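Local coordinates for mannosyl-glycoprotein endo-beta-N-acetylglucosamidase-like domain-containing protein (Pseudomonas protegens, PDB 4KT3) that is a type VI secretion effector that hydrolyses glycosidic bonds of peptidoglycan, captured here in complex with its immunity protein, at residues Asn82-Met87 / Gln115-Ser120; Ala89-Gln94 / Lys107-Asp112. All coordinates share one frame; numbering follows the deposited sequence.

Contact 1. Residues Asn82-Met87 / Gln115-Ser120; sequences NNYFSM and QKSAQS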
ATOM      1  N   ASN A  82     -14.284  -5.780   2.897  1.00 13.73           N
ATOM      2  CA  ASN A  82     -13.783  -6.967   2.198  1.00 11.96           C
ATOM      3  C   ASN A  82     -13.472  -6.695   0.736  1.00 10.84           C
ATOM      4  O   ASN A  82     -13.537  -7.597  -0.091  1.00 12.42           O
ATOM      5  CB  ASN A  82     -14.762  -8.140   2.304  1.00 12.56           C
ATOM      6  CG  ASN A  82     -14.986  -8.579   3.721  1.00 16.93           C
ATOM      7  OD1 ASN A  82     -14.045  -8.729   4.496  1.00 24.71           O
ATOM      8  ND2 ASN A  82     -16.237  -8.806   4.075  1.00 18.92           N
ATOM      9  N   ASN A  83     -13.135  -5.451   0.412  1.00 12.21           N
ATOM     10  CA  ASN A  83     -12.885  -5.094  -0.978  1.00 11.48           C
ATOM     11  C   ASN A  83     -11.384  -4.998  -1.178  1.00 11.58           C
ATOM     12  O   ASN A  83     -10.800  -3.914  -1.045  1.00 12.46           O
ATOM     13  CB  ASN A  83     -13.602  -3.789  -1.315  1.00 12.18           C
ATOM     14  CG  ASN A  83     -13.452  -3.374  -2.772  1.00 10.59           C
ATOM     15  OD1 ASN A  83     -12.687  -3.957  -3.547  1.00 11.72           O
ATOM     16  ND2 ASN A  83     -14.176  -2.319  -3.147  1.00 12.92           N
ATOM     17  N   TYR A  84     -10.772  -6.141  -1.486  1.00 10.75           N
ATOM     18  CA  TYR A  84      -9.309  -6.238  -1.554  1.00 11.69           C
ATOM     19  C   TYR A  84      -8.742  -5.800  -2.904  1.00 11.23           C
ATOM     20  O   TYR A  84      -7.535  -5.830  -3.102  1.00 10.08           O
ATOM     21  CB  TYR A  84      -8.835  -7.642  -1.170  1.00 11.23           C
ATOM     22  CG  TYR A  84      -8.952  -7.937   0.298  1.00 11.16           C
ATOM     23  CD1 TYR A  84     -10.168  -8.298   0.860  1.00 11.52           C
ATOM     24  CD2 TYR A  84      -7.843  -7.870   1.129  1.00 10.14           C
ATOM     25  CE1 TYR A  84     -10.277  -8.569   2.218  1.00 12.67           C
ATOM     26  CE2 TYR A  84      -7.947  -8.136   2.473  1.00 10.90           C
ATOM     27  CZ  TYR A  84      -9.167  -8.479   3.013  1.00 12.16           C
ATOM     28  OH  TYR A  84      -9.269  -8.739   4.369  1.00 16.55           O
ATOM     29  N   PHE A  85      -9.608  -5.356  -3.814  1.00 11.25           N
ATOM     30  CA  PHE A  85      -9.164  -4.864  -5.120  1.00  9.59           C
ATOM     31  C   PHE A  85      -9.585  -3.417  -5.332  1.00 11.83           C
ATOM     32  O   PHE A  85      -9.473  -2.879  -6.441  1.00 13.86           O
ATOM     33  CB  PHE A  85      -9.679  -5.810  -6.223  1.00 11.86           C
ATOM     34  CG  PHE A  85      -9.011  -7.153  -6.170  1.00 10.71           C
ATOM     35  CD1 PHE A  85      -9.459  -8.126  -5.288  1.00 11.18           C
ATOM     36  CD2 PHE A  85      -7.887  -7.420  -6.938  1.00 11.76           C
ATOM     37  CE1 PHE A  85      -8.812  -9.327  -5.177  1.00 12.74           C
ATOM     38  CE2 PHE A  85      -7.243  -8.645  -6.840  1.00 11.64           C
ATOM     39  CZ  PHE A  85      -7.710  -9.594  -5.954  1.00 12.34           C
ATOM     40  N   SER A  86     -10.032  -2.791  -4.236  1.00 11.43           N
ATOM     41  CA  SER A  86     -10.530  -1.415  -4.232  1.00 13.12           C
ATOM     42  C   SER A  86     -11.396  -1.096  -5.451  1.00 12.51           C
ATOM     43  O   SER A  86     -11.239  -0.052  -6.094  1.00 13.55           O
ATOM     44  CB  SER A  86      -9.375  -0.412  -4.104  1.00 12.79           C
ATOM     45  OG  SER A  86      -8.672  -0.632  -2.894  1.00 12.58           O
HETATM   46  N   MSE A  87     -12.324  -2.001  -5.739  1.00 11.53           N
HETATM   47  CA  MSE A  87     -13.246  -1.855  -6.852  1.00 12.12           C
HETATM   48  C   MSE A  87     -14.210  -0.723  -6.600  1.00 11.40           C
HETATM   49  O   MSE A  87     -14.849  -0.670  -5.554  1.00 13.21           O
HETATM   50  CB  MSE A  87     -14.082  -3.127  -7.011  1.00 17.03           C
HETATM   51  CG  MSE A  87     -13.273  -4.386  -7.192  1.00 17.97           C
HETATM   52 SE   MSE A  87     -12.606  -4.597  -9.000  0.74 13.73          SE
HETATM   53  CE  MSE A  87     -14.277  -4.997  -9.901  1.00 15.30           C
ATOM     54  N   GLN A 115     -12.565 -13.479  -1.254  1.00 12.16           N
ATOM     55  CA  GLN A 115     -12.813 -14.328  -2.403  1.00 12.86           C
ATOM     56  C   GLN A 115     -13.814 -13.666  -3.352  1.00 10.79           C
ATOM     57  O   GLN A 115     -13.605 -13.649  -4.579  1.00 11.63           O
ATOM     58  CB  GLN A 115     -13.345 -15.692  -1.955  1.00 15.69           C
ATOM     59  N   LYS A 116     -14.904 -13.134  -2.807  1.00  9.99           N
ATOM     60  CA  LYS A 116     -15.903 -12.466  -3.642  1.00 11.82           C
ATOM     61  C   LYS A 116     -15.318 -11.231  -4.314  1.00 10.27           C
ATOM     62  O   LYS A 116     -15.637 -10.963  -5.463  1.00 11.06           O
ATOM     63  CB  LYS A 116     -17.145 -12.085  -2.843  1.00 12.09           C
ATOM     64  CG  LYS A 116     -17.998 -13.262  -2.452  1.00 13.66           C
ATOM     65  CD  LYS A 116     -18.820 -13.778  -3.600  1.00 17.09           C
ATOM     66  CE  LYS A 116     -19.677 -14.946  -3.116  1.00 28.27           C
ATOM     67  NZ  LYS A 116     -20.786 -15.273  -4.028  1.00 30.03           N
ATOM     68  N   SER A 117     -14.457 -10.491  -3.624  1.00 10.32           N
ATOM     69  CA  SER A 117     -13.863  -9.308  -4.246  1.00 10.93           C
ATOM     70  C   SER A 117     -12.961  -9.722  -5.412  1.00 10.62           C
ATOM     71  O   SER A 117     -12.911  -9.015  -6.441  1.00 11.20           O
ATOM     72  CB  SER A 117     -13.147  -8.397  -3.222  1.00 10.48           C
ATOM     73  OG  SER A 117     -11.863  -8.861  -2.826  1.00 11.60           O
ATOM     74  N   ALA A 118     -12.280 -10.864  -5.262  1.00  9.29           N
ATOM     75  CA  ALA A 118     -11.413 -11.383  -6.316  1.00 10.20           C
ATOM     76  C   ALA A 118     -12.254 -11.861  -7.506  1.00 10.58           C
ATOM     77  O   ALA A 118     -11.891 -11.645  -8.668  1.00 12.26           O
ATOM     78  CB  ALA A 118     -10.528 -12.518  -5.784  1.00 11.26           C
ATOM     79  N   GLN A 119     -13.368 -12.527  -7.220  1.00  9.89           N
ATOM     80  CA  GLN A 119     -14.288 -12.963  -8.270  1.00 11.10           C
ATOM     81  C   GLN A 119     -14.902 -11.760  -9.009  1.00 10.69           C
ATOM     82  O   GLN A 119     -15.183 -11.825 -10.212  1.00 13.36           O
ATOM     83  CB  GLN A 119     -15.374 -13.866  -7.661  1.00 12.89           C
ATOM     84  CG  GLN A 119     -14.820 -15.196  -7.147  1.00 16.84           C
ATOM     85  CD  GLN A 119     -15.831 -16.037  -6.406  1.00 25.01           C
ATOM     86  OE1 GLN A 119     -16.780 -15.540  -5.818  1.00 26.88           O
ATOM     87  NE2 GLN A 119     -15.618 -17.341  -6.441  1.00 32.69           N
ATOM     88  N   SER A 120     -15.103 -10.669  -8.280  1.00 10.25           N
ATOM     89  CA  SER A 120     -15.627  -9.446  -8.866  1.00 12.09           C
ATOM     90  C   SER A 120     -14.614  -8.873  -9.850  1.00  9.56           C
ATOM     91  O   SER A 120     -14.964  -8.517 -10.997  1.00 11.74           O
ATOM     92  CB  SER A 120     -15.925  -8.440  -7.765  1.00  9.82           C
ATOM     93  OG  SER A 120     -16.539  -7.283  -8.300  1.00 10.66           O
TER

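Contact 2. Residues Ala89-Gln94 / Lys107-Asp112; sequences APAPLQ and KVAKFD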
ATOM      1  N   ALA A  89     -17.722   1.047  -7.062  1.00 16.98           N
ATOM      2  CA  ALA A  89     -19.099   0.603  -7.206  1.00 16.14           C
ATOM      3  C   ALA A  89     -19.734   1.292  -8.414  1.00 15.49           C
ATOM      4  O   ALA A  89     -19.439   2.465  -8.696  1.00 19.20           O
ATOM      5  CB  ALA A  89     -19.882   0.922  -5.958  1.00 15.73           C
ATOM      6  N   PRO A  90     -20.629   0.591  -9.123  1.00 15.29           N
ATOM      7  CA  PRO A  90     -21.064  -0.779  -8.841  1.00 12.89           C
ATOM      8  C   PRO A  90     -20.125  -1.822  -9.422  1.00 12.15           C
ATOM      9  O   PRO A  90     -19.552  -1.604 -10.491  1.00 15.01           O
ATOM     10  CB  PRO A  90     -22.434  -0.861  -9.517  1.00 14.65           C
ATOM     11  CG  PRO A  90     -22.335   0.105 -10.686  1.00 15.30           C
ATOM     12  CD  PRO A  90     -21.400   1.209 -10.222  1.00 15.44           C
ATOM     13  N   ALA A  91     -19.979  -2.942  -8.714  1.00 12.46           N
ATOM     14  CA  ALA A  91     -19.144  -4.042  -9.167  1.00 10.91           C
ATOM     15  C   ALA A  91     -19.953  -5.327  -9.052  1.00 11.26           C
ATOM     16  O   ALA A  91     -20.814  -5.436  -8.180  1.00 11.82           O
ATOM     17  CB  ALA A  91     -17.895  -4.134  -8.322  1.00 12.62           C
ATOM     18  N   PRO A  92     -19.703  -6.296  -9.947  1.00 11.52           N
ATOM     19  CA  PRO A  92     -20.399  -7.578  -9.816  1.00 11.89           C
ATOM     20  C   PRO A  92     -20.156  -8.186  -8.443  1.00 11.88           C
ATOM     21  O   PRO A  92     -19.053  -8.068  -7.884  1.00 12.04           O
ATOM     22  CB  PRO A  92     -19.765  -8.445 -10.907  1.00 12.66           C
ATOM     23  CG  PRO A  92     -19.155  -7.488 -11.873  1.00 14.37           C
ATOM     24  CD  PRO A  92     -18.751  -6.288 -11.070  1.00 14.51           C
ATOM     25  N   LEU A  93     -21.195  -8.831  -7.918  1.00 10.96           N
ATOM     26  CA  LEU A  93     -21.155  -9.541  -6.634  1.00  9.57           C
ATOM     27  C   LEU A  93     -21.146  -8.627  -5.413  1.00 11.65           C
ATOM     28  O   LEU A  93     -21.102  -9.112  -4.283  1.00 12.75           O
ATOM     29  CB  LEU A  93     -19.987 -10.546  -6.558  1.00 12.14           C
ATOM     30  CG  LEU A  93     -19.920 -11.637  -7.628  1.00 12.56           C
ATOM     31  CD1 LEU A  93     -18.529 -12.264  -7.680  1.00 15.64           C
ATOM     32  CD2 LEU A  93     -20.998 -12.701  -7.368  1.00 13.77           C
ATOM     33  N   GLN A  94     -21.208  -7.314  -5.601  1.00 10.96           N
ATOM     34  CA  GLN A  94     -21.195  -6.444  -4.420  1.00 10.76           C
ATOM     35  C   GLN A  94     -22.459  -6.640  -3.568  1.00 12.60           C
ATOM     36  O   GLN A  94     -23.542  -6.981  -4.087  1.00 13.38           O
ATOM     37  CB  GLN A  94     -21.037  -4.969  -4.800  1.00 12.90           C
ATOM     38  CG  GLN A  94     -22.299  -4.299  -5.341  1.00 12.60           C
ATOM     39  CD  GLN A  94     -22.075  -2.834  -5.623  1.00 12.53           C
ATOM     40  OE1 GLN A  94     -21.019  -2.444  -6.120  1.00 13.65           O
ATOM     41  NE2 GLN A  94     -23.068  -2.005  -5.300  1.00 15.27           N
ATOM     42  N   LYS A 107     -18.056   5.927  -5.252  1.00 24.11           N
ATOM     43  CA  LYS A 107     -18.298   4.943  -4.215  1.00 21.26           C
ATOM     44  C   LYS A 107     -17.445   3.713  -4.474  1.00 17.93           C
ATOM     45  O   LYS A 107     -17.093   3.424  -5.617  1.00 17.65           O
ATOM     46  CB  LYS A 107     -19.776   4.572  -4.166  1.00 26.43           C
ATOM     47  CG  LYS A 107     -20.679   5.727  -3.758  1.00 31.56           C
ATOM     48  CD  LYS A 107     -22.041   5.215  -3.338  1.00 37.41           C
ATOM     49  CE  LYS A 107     -23.020   6.339  -3.071  1.00 41.74           C
ATOM     50  NZ  LYS A 107     -24.352   5.790  -2.695  1.00 46.26           N
ATOM     51  N   VAL A 108     -17.095   3.012  -3.401  1.00 16.69           N
ATOM     52  CA  VAL A 108     -16.419   1.727  -3.512  1.00 15.27           C
ATOM     53  C   VAL A 108     -17.348   0.608  -3.059  1.00 12.72           C
ATOM     54  O   VAL A 108     -18.204   0.785  -2.182  1.00 14.44           O
ATOM     55  CB  VAL A 108     -15.087   1.664  -2.717  1.00 20.14           C
ATOM     56  CG1 VAL A 108     -14.067   2.632  -3.313  1.00 23.22           C
ATOM     57  CG2 VAL A 108     -15.303   1.973  -1.247  1.00 21.55           C
ATOM     58  N   ALA A 109     -17.166  -0.544  -3.674  1.00 13.66           N
ATOM     59  CA  ALA A 109     -18.014  -1.698  -3.418  1.00 13.32           C
ATOM     60  C   ALA A 109     -17.722  -2.347  -2.069  1.00 12.24           C
ATOM     61  O   ALA A 109     -16.608  -2.269  -1.550  1.00 12.98           O
ATOM     62  CB  ALA A 109     -17.814  -2.714  -4.513  1.00 12.80           C
ATOM     63  N   LYS A 110     -18.745  -3.009  -1.528  1.00 12.48           N
ATOM     64  CA  LYS A 110     -18.598  -3.889  -0.370  1.00 11.48           C
ATOM     65  C   LYS A 110     -18.850  -5.318  -0.844  1.00 12.42           C
ATOM     66  O   LYS A 110     -19.696  -5.537  -1.712  1.00 11.91           O
ATOM     67  CB  LYS A 110     -19.636  -3.553   0.702  1.00 15.70           C
ATOM     68  CG  LYS A 110     -19.684  -2.114   1.134  0.67 17.83           C
ATOM     69  CD  LYS A 110     -20.723  -1.922   2.235  0.86 23.15           C
ATOM     70  CE  LYS A 110     -20.697  -0.504   2.780  0.79 27.56           C
ATOM     71  NZ  LYS A 110     -21.552  -0.349   3.992  1.00 34.83           N
ATOM     72  N   PHE A 111     -18.119  -6.270  -0.268  1.00 11.31           N
ATOM     73  CA  PHE A 111     -18.267  -7.691  -0.582  1.00 12.64           C
ATOM     74  C   PHE A 111     -18.409  -8.561   0.666  1.00 12.80           C
ATOM     75  O   PHE A 111     -18.136  -8.119   1.788  1.00 14.02           O
ATOM     76  CB  PHE A 111     -17.064  -8.182  -1.389  1.00 10.08           C
ATOM     77  CG  PHE A 111     -16.888  -7.476  -2.691  1.00 11.04           C
ATOM     78  CD1 PHE A 111     -17.643  -7.846  -3.790  1.00 11.53           C
ATOM     79  CD2 PHE A 111     -15.993  -6.426  -2.816  1.00 10.50           C
ATOM     80  CE1 PHE A 111     -17.508  -7.187  -4.979  1.00 10.83           C
ATOM     81  CE2 PHE A 111     -15.848  -5.773  -4.010  1.00 10.68           C
ATOM     82  CZ  PHE A 111     -16.612  -6.145  -5.096  1.00 11.13           C
ATOM     83  N   ASP A 112     -18.790  -9.820   0.457  1.00 13.24           N
ATOM     84  CA  ASP A 112     -18.889 -10.788   1.554  1.00 12.08           C
ATOM     85  C   ASP A 112     -17.533 -11.285   2.048  1.00 13.85           C
ATOM     86  O   ASP A 112     -17.416 -11.750   3.190  1.00 15.45           O
ATOM     87  CB  ASP A 112     -19.713 -12.001   1.119  1.00 14.79           C
ATOM     88  CG  ASP A 112     -21.208 -11.779   1.217  1.00 22.10           C
ATOM     89  OD1 ASP A 112     -21.675 -11.109   2.156  1.00 20.49           O
ATOM     90  OD2 ASP A 112     -21.926 -12.313   0.343  1.00 34.79           O
TER
HETATM   91  O   HOH W   1     -18.608   4.797  -8.020  1.00 26.91           O
HETATM   92  O   HOH W   2     -19.962 -10.431  -2.089  1.00 13.05           O

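Contact 1. Residues Asn82-Met87 / Gln115-Ser120
Tyr-84 and Ser-117 supply the one hydrogen bond that crosses between the loop 82-87 and the helical segment 115-120: the Tyr-84 amide N donates to Ser-117 OG at 3.2 Å, with an N-H...O angle of 154°. The hydroxyl stands between its own backbone N and carbonyl carbon (chi1 78°) and is also hydrogen-bonded to Phe-114 O, one helical turn back. The same serine meets the loop through its methylene, where Ser-117 CB lies 3.3 Å from Asn-82 O.

A second set of polar contacts shapes the loop itself. Asn-83 points its CB away from the helix and folds its amide over the type I turn that it begins and Ser-86 ends. Asn-83 OD1 accepts the Met-87 amide N at 3.0 Å and, weakly, the Phe-85 N. In return Asn-83 ND2 donates to Met-87 O at 3.0 Å, within the plane of that carbonyl and on a lone pair; its other hydrogen bond goes to Ala-109 O. Both ends of the amide are thus gripped, which fixes its rotation.

Apolar contact falls mainly to Phe-85, whose CE1 sits 3.5 Å from Ala-118 CA and 3.7 Å from Ala-118 CB, while CD1 presents the ring edge to Ser-117 OG. Leu-62, Leu-65 and Ala-66 of helix 59-70 also pack on this ring. Selenomethionine Met-87, its chain bent at chi2 and chi3, brings CE 3.6 Å from Ser-120 OG, a hydroxyl engaged with Pro-92 O. On the turn, Ser-86 OG bonds Tyr-79 OH of the putative lipoprotein chain. Here, then, a buried type I turn, bonded to the Asn-83 side chain through both the N and the O of Met-87, is docked on helix 114-129 within a glucosaminidase-family domain of the lysozyme clan.

Contact 2. Residues Ala89-Gln94 / Lys107-Asp112
Gln-94 lies across Ala-109 and Lys-110, and its side chain can be followed from CB to OE1. CB sits 3.4 Å from Lys-110 O and 3.9 Å from Ala-109 CB. From there CG takes the position between the backbone N and the carbonyl carbon (chi1 77°), and the chain continues extended to CD. At the tip, OE1 rests 3.6 Å from Ala-109 CB and turns back to its own loop, accepting the Ala-91 amide N at 2.8 Å; that donor lies well above the plane of the amide carbonyl. The bond spans the type II turn from Ala-91 to Gln-94 and holds the oxygen over the methyl group.

Phe-111 closes the far end. Its ring meets Pro-92 O at the edge, CE1 being 3.4 Å from that oxygen, and CZ touches Ala-91 CB at 4.0 Å. At the near end, Ala-89 N donates to Lys-107 O at 2.9 Å, just before the cis peptide leading into Pro-90. Two waters bridge the segments, one between Ala-89 O and Lys-107 N, the other between Leu-93 O and Asp-112 N.

Strand 108-110 bonds to strand 96-98 through Val-108 and Lys-110, while Lys-107 and Ala-109, the alternate positions, bond to Ala-89 and Met-87, so the loop with its type II turn runs beside the other edge of this strand in the two-stranded antiparallel sheet.

Contacts 1 and 2 lie on the same side of the chain's centre, with their own centres about 8 Å apart, and form one continuous patch. The order along the chain is 82-87, 89-94, 107-112 and 115-120, so the pairing of contact 2 is enclosed between the two segments of contact 1. A single loop connecting helix 76-81 to strand 96-98 supplies the first segment of both; strand 108-110 and the helix 114-129 that follows it supply the second. Asn-83 ties the loop to strand 108-110 and Ser-120 ties helix 114-129 to the loop 89-94, so the deeper contact 1 is linked to contact 2 nearer the surface.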